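Local coordinates for protein Xcc_ctr_pt (Xanthomonas campestris pv. campestris, PDB 6NJW) that probably cleaves nucleic acid by a two-metal mechanism as the C-terminal Toprim-containing nuclease region of a class 2 OLD family protein, at residues A[29-37]-A[190-198]; A[137-147]-A[197-207]. All coordinates share one frame; numbering follows the deposited sequence.

Overall arrangement
Interactions 1 and 2 lie with their centres about 11 Å apart and share Leu-197 and Ala-198. Interaction 1 joins helix 29-41 of the Toprim part to helix 190-197, and interaction 2 holds the end of that second helix and the loop after it on helix 134-154. Val-201 links them directly, its CG2 3.8 Å from Ala-37 CB and its CG1 4.0 Å from Ile-34 CD1; Phe-193 CZ also lies 3.9 Å from Met-147 CE. The magnesium ion bound by Asp-82 and Tyr-209 is about 8 Å from the side chains of Ala-30 in interaction 1 and Pro-207 in interaction 2.

Interaction 1 of 2, residues A[29-37]-A[190-198]; sequences DAERFIVPA and KGRFAQALA
Helices 29-37 and 190-197 run side by side in the same direction, their axes 7.6 Å apart at closest approach and crossing at only -15°. The approach is tightest at the N-terminal end, where the CA atoms of Asp-29 and Gly-191 are 4.6 Å apart; with no side chain on Gly-191, the CB of Asp-29 can lie against its backbone. Further along, the methyl of Ala-194 rests among the carbonyl oxygen of Ala-30, the CB of Phe-33 and the CG1 of Ile-34, the last 3.7 Å from Ala-194 CB. Small side chains finish the row, with Ala-37 CB and Ala-198 CB also 3.7 Å apart.

Gln-195 reaches over one face of the Phe-33 ring. Its CG makes a CH-pi contact 3.5 Å from the ring centroid, and because the chain is extended past CG the amide continues over the ring, stacked with its plane turned only 15° from it. Phe-33 CZ in turn lies over the guanidinium of Arg-32, whose NH1 forms a salt bridge of 2.9 Å to Asp-29 OD1, approaching from above the carboxylate plane. A water donates a hydrogen bond to Asp-29 OD2 (3.2 Å) and accepts one from Gly-191 N (2.8 Å), tying the helix starts together. Lys-190 pairs with Glu-135 of helix 134-154. Helix 190-197 thus packs alongside the beta-alpha-beta crossover helix that joins parallel strands 22-26 and 51-55 of the Toprim fold, just after Glu-27, which binds magnesium in a structure of this protein though not in this chain.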
loop_
_atom_site.group_PDB
_atom_site.type_symbol
_atom_site.label_atom_id
_atom_site.label_comp_id
_atom_site.label_asym_id
_atom_site.label_seq_id
_atom_site.Cartn_x
_atom_site.Cartn_y
_atom_site.Cartn_z
ATOM N N ASP A 29 -3.055 2.916 7.972
ATOM C CA ASP A 29 -3.182 4.352 7.764
ATOM C C ASP A 29 -2.041 4.916 6.943
ATOM O O ASP A 29 -2.232 5.926 6.261
ATOM C CB ASP A 29 -3.255 5.087 9.103
ATOM C CG ASP A 29 -4.650 5.110 9.667
ATOM O OD1 ASP A 29 -5.579 4.729 8.929
ATOM O OD2 ASP A 29 -4.821 5.507 10.845
ATOM N N ALA A 30 -0.855 4.301 7.000
ATOM C CA ALA A 30 0.272 4.820 6.233
ATOM C C ALA A 30 -0.012 4.739 4.738
ATOM O O ALA A 30 0.132 5.728 4.014
ATOM C CB ALA A 30 1.553 4.068 6.584
ATOM N N GLU A 31 -0.443 3.565 4.266
ATOM C CA GLU A 31 -0.831 3.403 2.868
ATOM C C GLU A 31 -2.044 4.242 2.521
ATOM O O GLU A 31 -2.168 4.723 1.385
ATOM C CB GLU A 31 -1.132 1.939 2.579
ATOM C CG GLU A 31 0.054 1.014 2.800
ATOM C CD GLU A 31 0.203 0.501 4.239
ATOM O OE1 GLU A 31 1.140 -0.290 4.474
ATOM O OE2 GLU A 31 -0.584 0.882 5.135
ATOM N N ARG A 32 -2.952 4.420 3.478
ATOM C CA ARG A 32 -4.166 5.187 3.222
ATOM C C ARG A 32 -3.850 6.598 2.759
ATOM O O ARG A 32 -4.603 7.174 1.960
ATOM C CB ARG A 32 -5.024 5.213 4.486
ATOM C CG ARG A 32 -6.216 6.158 4.495
ATOM C CD ARG A 32 -7.022 5.927 5.816
ATOM N NE ARG A 32 -7.934 7.014 6.162
ATOM C CZ ARG A 32 -8.064 7.511 7.389
ATOM N NH1 ARG A 32 -7.328 7.028 8.382
ATOM N NH2 ARG A 32 -8.922 8.493 7.626
ATOM N N PHE A 33 -2.749 7.172 3.235
ATOM C CA PHE A 33 -2.372 8.512 2.817
ATOM C C PHE A 33 -1.239 8.537 1.808
ATOM O O PHE A 33 -1.192 9.451 0.977
ATOM C CB PHE A 33 -2.000 9.356 4.040
ATOM C CG PHE A 33 -3.143 9.567 4.976
ATOM C CD1 PHE A 33 -4.217 10.371 4.604
ATOM C CD2 PHE A 33 -3.166 8.946 6.220
ATOM C CE1 PHE A 33 -5.289 10.564 5.468
ATOM C CE2 PHE A 33 -4.233 9.128 7.087
ATOM C CZ PHE A 33 -5.300 9.940 6.712
ATOM N N ILE A 34 -0.349 7.548 1.822
ATOM C CA ILE A 34 0.781 7.564 0.897
ATOM C C ILE A 34 0.351 7.145 -0.510
ATOM O O ILE A 34 0.824 7.697 -1.507
ATOM C CB ILE A 34 1.901 6.661 1.446
ATOM C CG1 ILE A 34 2.679 7.387 2.548
ATOM C CG2 ILE A 34 2.868 6.264 0.367
ATOM C CD1 ILE A 34 3.515 8.542 2.015
ATOM N N VAL A 35 -0.547 6.166 -0.622
ATOM C CA VAL A 35 -0.947 5.680 -1.944
ATOM C C VAL A 35 -1.609 6.771 -2.779
ATOM O O VAL A 35 -1.241 6.919 -3.961
ATOM C CB VAL A 35 -1.803 4.412 -1.805
ATOM C CG1 VAL A 35 -2.471 4.046 -3.129
ATOM C CG2 VAL A 35 -0.935 3.250 -1.330
ATOM N N PRO A 36 -2.555 7.569 -2.263
ATOM C CA PRO A 36 -3.093 8.664 -3.091
ATOM C C PRO A 36 -2.058 9.712 -3.464
ATOM O O PRO A 36 -2.158 10.306 -4.541
ATOM C CB PRO A 36 -4.199 9.286 -2.224
ATOM C CG PRO A 36 -4.472 8.301 -1.121
ATOM C CD PRO A 36 -3.267 7.442 -0.972
ATOM N N ALA A 37 -1.096 9.994 -2.587
ATOM C CA ALA A 37 -0.023 10.914 -2.942
ATOM C C ALA A 37 0.784 10.379 -4.115
ATOM O O ALA A 37 1.129 11.131 -5.031
ATOM C CB ALA A 37 0.874 11.172 -1.725
ATOM N N LYS A 190 1.239 6.412 12.637
ATOM C CA LYS A 190 1.517 6.011 11.264
ATOM C C LYS A 190 0.775 6.891 10.271
ATOM O O LYS A 190 1.343 7.303 9.258
ATOM C CB LYS A 190 1.170 4.538 11.068
ATOM C CG LYS A 190 2.240 3.644 11.670
ATOM C CD LYS A 190 1.821 2.186 11.729
ATOM C CE LYS A 190 2.386 1.418 10.555
ATOM N NZ LYS A 190 3.781 1.851 10.225
ATOM N N GLY A 191 -0.491 7.204 10.548
ATOM C CA GLY A 191 -1.228 8.088 9.659
ATOM C C GLY A 191 -0.677 9.500 9.661
ATOM O O GLY A 191 -0.473 10.101 8.603
ATOM N N ARG A 192 -0.408 10.044 10.853
ATOM C CA ARG A 192 0.139 11.395 10.937
ATOM C C ARG A 192 1.465 11.491 10.203
ATOM O O ARG A 192 1.703 12.446 9.451
ATOM C CB ARG A 192 0.303 11.806 12.407
ATOM C CG ARG A 192 1.065 13.108 12.612
ATOM C CD ARG A 192 1.043 13.569 14.079
ATOM N NE ARG A 192 -0.318 13.583 14.604
ATOM C CZ ARG A 192 -1.106 14.654 14.618
ATOM N NH1 ARG A 192 -0.662 15.817 14.147
ATOM N NH2 ARG A 192 -2.338 14.563 15.109
ATOM N N PHE A 193 2.335 10.497 10.394
ATOM C CA PHE A 193 3.628 10.488 9.714
ATOM C C PHE A 193 3.463 10.467 8.198
ATOM O O PHE A 193 4.146 11.204 7.479
ATOM C CB PHE A 193 4.446 9.277 10.170
ATOM C CG PHE A 193 5.792 9.210 9.543
ATOM C CD1 PHE A 193 6.823 9.996 10.026
ATOM C CD2 PHE A 193 6.030 8.381 8.460
ATOM C CE1 PHE A 193 8.069 9.948 9.441
ATOM C CE2 PHE A 193 7.268 8.334 7.865
ATOM C CZ PHE A 193 8.294 9.114 8.351
ATOM N N ALA A 194 2.580 9.604 7.692
ATOM C CA ALA A 194 2.420 9.476 6.242
ATOM C C ALA A 194 1.876 10.762 5.625
ATOM O O ALA A 194 2.295 11.158 4.531
ATOM C CB ALA A 194 1.501 8.298 5.914
ATOM N N GLN A 195 0.953 11.433 6.319
ATOM C CA GLN A 195 0.418 12.692 5.808
ATOM C C GLN A 195 1.497 13.765 5.712
ATOM O O GLN A 195 1.542 14.534 4.743
ATOM C CB GLN A 195 -0.720 13.166 6.704
ATOM C CG GLN A 195 -1.990 12.353 6.590
ATOM C CD GLN A 195 -3.061 12.861 7.538
ATOM O OE1 GLN A 195 -3.009 12.602 8.738
ATOM N NE2 GLN A 195 -4.018 13.613 7.008
ATOM N N ALA A 196 2.373 13.839 6.717
ATOM C CA ALA A 196 3.480 14.789 6.685
ATOM C C ALA A 196 4.510 14.417 5.633
ATOM O O ALA A 196 5.204 15.294 5.111
ATOM C CB ALA A 196 4.138 14.866 8.069
ATOM N N LEU A 197 4.629 13.130 5.300
ATOM C CA LEU A 197 5.581 12.731 4.272
ATOM C C LEU A 197 5.011 12.892 2.865
ATOM O O LEU A 197 5.777 13.078 1.913
ATOM C CB LEU A 197 6.013 11.279 4.491
ATOM C CG LEU A 197 7.126 10.726 3.592
ATOM C CD1 LEU A 197 8.421 11.505 3.782
ATOM C CD2 LEU A 197 7.346 9.248 3.848
ATOM N N ALA A 198 3.685 12.817 2.723
ATOM C CA ALA A 198 3.057 12.766 1.401
ATOM C C ALA A 198 3.488 13.885 0.457
ATOM O O ALA A 198 3.765 13.582 -0.717
ATOM C CB ALA A 198 1.528 12.750 1.563
HETATM O O HOH W 1 -2.160 6.202 12.515
#

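Interaction 2 of 2, residues A[137-147]-A[197-207]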
loop_
_atom_site.group_PDB
_atom_site.type_symbol
_atom_site.label_atom_id
_atom_site.label_comp_id
_atom_site.label_asym_id
_atom_site.label_seq_id
_atom_site.Cartn_x
_atom_site.Cartn_y
_atom_site.Cartn_z
ATOM N N GLU A 137 11.233 0.720 3.161
ATOM C CA GLU A 137 11.503 0.824 1.726
ATOM C C GLU A 137 11.655 2.282 1.303
ATOM O O GLU A 137 12.617 2.644 0.617
ATOM C CB GLU A 137 10.404 0.137 0.916
ATOM C CG GLU A 137 10.390 0.602 -0.543
ATOM C CD GLU A 137 9.924 -0.455 -1.535
ATOM O OE1 GLU A 137 9.348 -1.483 -1.112
ATOM O OE2 GLU A 137 10.140 -0.250 -2.758
ATOM N N LEU A 138 10.724 3.145 1.720
ATOM C CA LEU A 138 10.818 4.549 1.327
ATOM C C LEU A 138 12.081 5.199 1.875
ATOM O O LEU A 138 12.702 6.028 1.201
ATOM C CB LEU A 138 9.589 5.320 1.801
ATOM C CG LEU A 138 8.251 4.862 1.230
ATOM C CD1 LEU A 138 7.134 5.645 1.891
ATOM C CD2 LEU A 138 8.248 5.067 -0.285
ATOM N N PHE A 139 12.461 4.864 3.114
ATOM C CA PHE A 139 13.681 5.437 3.668
ATOM C C PHE A 139 14.893 5.031 2.847
ATOM O O PHE A 139 15.768 5.855 2.567
ATOM C CB PHE A 139 13.875 5.009 5.126
ATOM C CG PHE A 139 14.894 5.829 5.852
ATOM C CD1 PHE A 139 16.236 5.508 5.782
ATOM C CD2 PHE A 139 14.514 6.945 6.581
ATOM C CE1 PHE A 139 17.180 6.272 6.435
ATOM C CE2 PHE A 139 15.451 7.712 7.236
ATOM C CZ PHE A 139 16.790 7.374 7.157
ATOM N N ALA A 140 14.968 3.755 2.476
ATOM C CA ALA A 140 16.092 3.266 1.692
ATOM C C ALA A 140 15.964 3.650 0.226
ATOM O O ALA A 140 16.978 3.859 -0.444
ATOM C CB ALA A 140 16.206 1.746 1.835
ATOM N N GLY A 141 14.736 3.778 -0.274
ATOM C CA GLY A 141 14.518 4.037 -1.684
ATOM C C GLY A 141 14.331 5.490 -2.070
ATOM O O GLY A 141 13.527 5.787 -2.958
ATOM N N GLY A 142 15.044 6.410 -1.422
ATOM C CA GLY A 142 15.139 7.779 -1.892
ATOM C C GLY A 142 14.476 8.832 -1.030
ATOM O O GLY A 142 14.688 10.022 -1.285
ATOM N N LEU A 143 13.693 8.460 -0.017
ATOM C CA LEU A 143 13.046 9.441 0.849
ATOM C C LEU A 143 13.737 9.583 2.209
ATOM O O LEU A 143 13.124 10.094 3.155
ATOM C CB LEU A 143 11.569 9.081 1.039
ATOM C CG LEU A 143 10.662 9.365 -0.163
ATOM C CD1 LEU A 143 9.271 8.758 0.024
ATOM C CD2 LEU A 143 10.566 10.856 -0.438
ATOM N N ALA A 144 15.003 9.168 2.315
ATOM C CA ALA A 144 15.698 9.171 3.603
ATOM C C ALA A 144 15.676 10.546 4.260
ATOM O O ALA A 144 15.303 10.683 5.432
ATOM C CB ALA A 144 17.143 8.699 3.414
ATOM N N GLU A 145 16.070 11.579 3.519
ATOM C CA GLU A 145 16.253 12.898 4.120
ATOM C C GLU A 145 14.922 13.547 4.490
ATOM O O GLU A 145 14.820 14.215 5.527
ATOM C CB GLU A 145 17.046 13.801 3.174
ATOM C CG GLU A 145 17.093 15.260 3.601
ATOM C CD GLU A 145 18.390 15.947 3.207
ATOM O OE1 GLU A 145 19.142 15.380 2.378
ATOM O OE2 GLU A 145 18.657 17.055 3.729
ATOM N N ASP A 146 13.891 13.374 3.660
ATOM C CA ASP A 146 12.587 13.941 4.000
ATOM C C ASP A 146 11.984 13.255 5.226
ATOM O O ASP A 146 11.307 13.899 6.034
ATOM C CB ASP A 146 11.636 13.838 2.809
ATOM C CG ASP A 146 12.154 14.589 1.583
ATOM O OD1 ASP A 146 12.137 15.840 1.590
ATOM O OD2 ASP A 146 12.608 13.925 0.628
ATOM N N MET A 147 12.195 11.947 5.366
ATOM C CA MET A 147 11.687 11.260 6.546
ATOM C C MET A 147 12.418 11.721 7.800
ATOM O O MET A 147 11.805 11.834 8.866
ATOM C CB MET A 147 11.796 9.751 6.353
ATOM C CG MET A 147 10.842 9.247 5.265
ATOM S SD MET A 147 11.099 7.549 4.763
ATOM C CE MET A 147 10.435 6.682 6.198
ATOM N N LEU A 197 4.629 13.130 5.300
ATOM C CA LEU A 197 5.581 12.731 4.272
ATOM C C LEU A 197 5.011 12.892 2.865
ATOM O O LEU A 197 5.777 13.078 1.913
ATOM C CB LEU A 197 6.013 11.279 4.491
ATOM C CG LEU A 197 7.126 10.726 3.592
ATOM C CD1 LEU A 197 8.421 11.505 3.782
ATOM C CD2 LEU A 197 7.346 9.248 3.848
ATOM N N ALA A 198 3.685 12.817 2.723
ATOM C CA ALA A 198 3.057 12.766 1.401
ATOM C C ALA A 198 3.488 13.885 0.457
ATOM O O ALA A 198 3.765 13.582 -0.717
ATOM C CB ALA A 198 1.528 12.750 1.563
ATOM N N PRO A 199 3.593 15.153 0.879
ATOM C CA PRO A 199 4.065 16.202 -0.057
ATOM C C PRO A 199 5.446 15.961 -0.648
ATOM O O PRO A 199 5.789 16.610 -1.640
ATOM C CB PRO A 199 4.057 17.471 0.809
ATOM C CG PRO A 199 3.020 17.218 1.832
ATOM C CD PRO A 199 3.075 15.741 2.125
ATOM N N SER A 200 6.258 15.073 -0.081
ATOM C CA SER A 200 7.600 14.856 -0.603
ATOM C C SER A 200 7.685 13.753 -1.647
ATOM O O SER A 200 8.697 13.660 -2.343
ATOM C CB SER A 200 8.567 14.512 0.537
ATOM O OG SER A 200 8.641 15.574 1.469
ATOM N N VAL A 201 6.681 12.885 -1.758
ATOM C CA VAL A 201 6.844 11.748 -2.649
ATOM C C VAL A 201 6.867 12.245 -4.091
ATOM O O VAL A 201 6.306 13.297 -4.428
ATOM C CB VAL A 201 5.743 10.695 -2.417
ATOM C CG1 VAL A 201 5.595 10.395 -0.892
ATOM C CG2 VAL A 201 4.428 11.164 -2.991
ATOM N N SER A 202 7.570 11.511 -4.935
ATOM C CA SER A 202 7.734 11.870 -6.333
ATOM C C SER A 202 7.598 10.596 -7.141
ATOM O O SER A 202 7.678 9.488 -6.596
ATOM C CB SER A 202 9.099 12.528 -6.597
ATOM O OG SER A 202 10.140 11.594 -6.357
ATOM N N GLU A 203 7.398 10.758 -8.451
ATOM C CA GLU A 203 7.153 9.595 -9.295
ATOM C C GLU A 203 8.303 8.599 -9.223
ATOM O O GLU A 203 8.073 7.383 -9.176
ATOM C CB GLU A 203 6.906 10.032 -10.745
ATOM C CG GLU A 203 7.152 8.952 -11.798
ATOM C CD GLU A 203 8.575 8.953 -12.318
ATOM O OE1 GLU A 203 9.216 10.026 -12.313
ATOM O OE2 GLU A 203 9.061 7.876 -12.721
ATOM N N ASP A 204 9.547 9.084 -9.193
ATOM C CA ASP A 204 10.677 8.165 -9.313
ATOM C C ASP A 204 10.936 7.323 -8.059
ATOM O O ASP A 204 11.692 6.349 -8.152
ATOM C CB ASP A 204 11.957 8.931 -9.697
ATOM C CG ASP A 204 12.332 9.997 -8.686
ATOM O OD1 ASP A 204 11.438 10.763 -8.269
ATOM O OD2 ASP A 204 13.523 10.068 -8.305
ATOM N N VAL A 205 10.353 7.645 -6.904
ATOM C CA VAL A 205 10.535 6.812 -5.712
ATOM C C VAL A 205 9.289 5.978 -5.402
ATOM O O VAL A 205 9.102 5.543 -4.261
ATOM C CB VAL A 205 10.951 7.645 -4.487
ATOM C CG1 VAL A 205 12.292 8.328 -4.732
ATOM C CG2 VAL A 205 9.860 8.666 -4.107
ATOM N N CYS A 206 8.424 5.750 -6.377
ATOM C CA CYS A 206 7.210 4.976 -6.118
ATOM C C CYS A 206 7.557 3.498 -6.012
ATOM O O CYS A 206 8.141 2.944 -6.949
ATOM C CB CYS A 206 6.178 5.188 -7.228
ATOM S SG CYS A 206 4.563 4.391 -6.899
ATOM N N PRO A 207 7.207 2.823 -4.916
ATOM C CA PRO A 207 7.415 1.375 -4.854
ATOM C C PRO A 207 6.660 0.685 -5.973
ATOM O O PRO A 207 5.561 1.099 -6.356
ATOM C CB PRO A 207 6.855 0.986 -3.478
ATOM C CG PRO A 207 6.852 2.261 -2.683
ATOM C CD PRO A 207 6.623 3.363 -3.680
#
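Leu-143 N donates to Leu-138 O at 2.9 Å, reaching back five residues in a pi-type turn of helix 134-154, and the side chains of both leucines pack on the loop 197-207. The bulged turn itself faces this loop. The carbonyl oxygen of Gly-141 lies 3.3 Å from Val-205 CG1, and Gly-142, which has a positive phi of 112° and no side chain, leaves that methyl room beside its CA.

Apolar packing carries most of the contact. Leu-197 is a knob in a hole formed by Leu-138, Leu-143, Asp-146 and Met-147. With its CG anti to the backbone N (chi1 -174°), Leu-197 directs both methyls at the helix: CD1 comes 3.6 Å from Met-147 CG and also meets Asp-146 CB, while CD2 also touches Met-147 CG and reaches Leu-138 CD1. Leu-143 points into the curve of the loop, its CD1 4.1 Å from Val-201 CG1, its CG against Val-205 CG2, and its CD2 near the carbonyl oxygen of Ser-200. At one end of the contact, Leu-138 CD2 meets Pro-207 CG at 3.9 Å, the two side chains crossing at about a right angle, and Glu-137 OE2 lies 3.6 Å from Pro-207 CB. At the other, the carboxylate of Asp-146 lies alongside the CB and OG of Ser-200.

The loop lies between helix 134-154, which follows strand 127-130 at the edge of the parallel sheet, and helix 29-41, where Phe-38 touches Val-201, Cys-206 and Pro-207. Pro-207 stands at the N-cap position of helix 208-226, which carries the magnesium ligand Tyr-209.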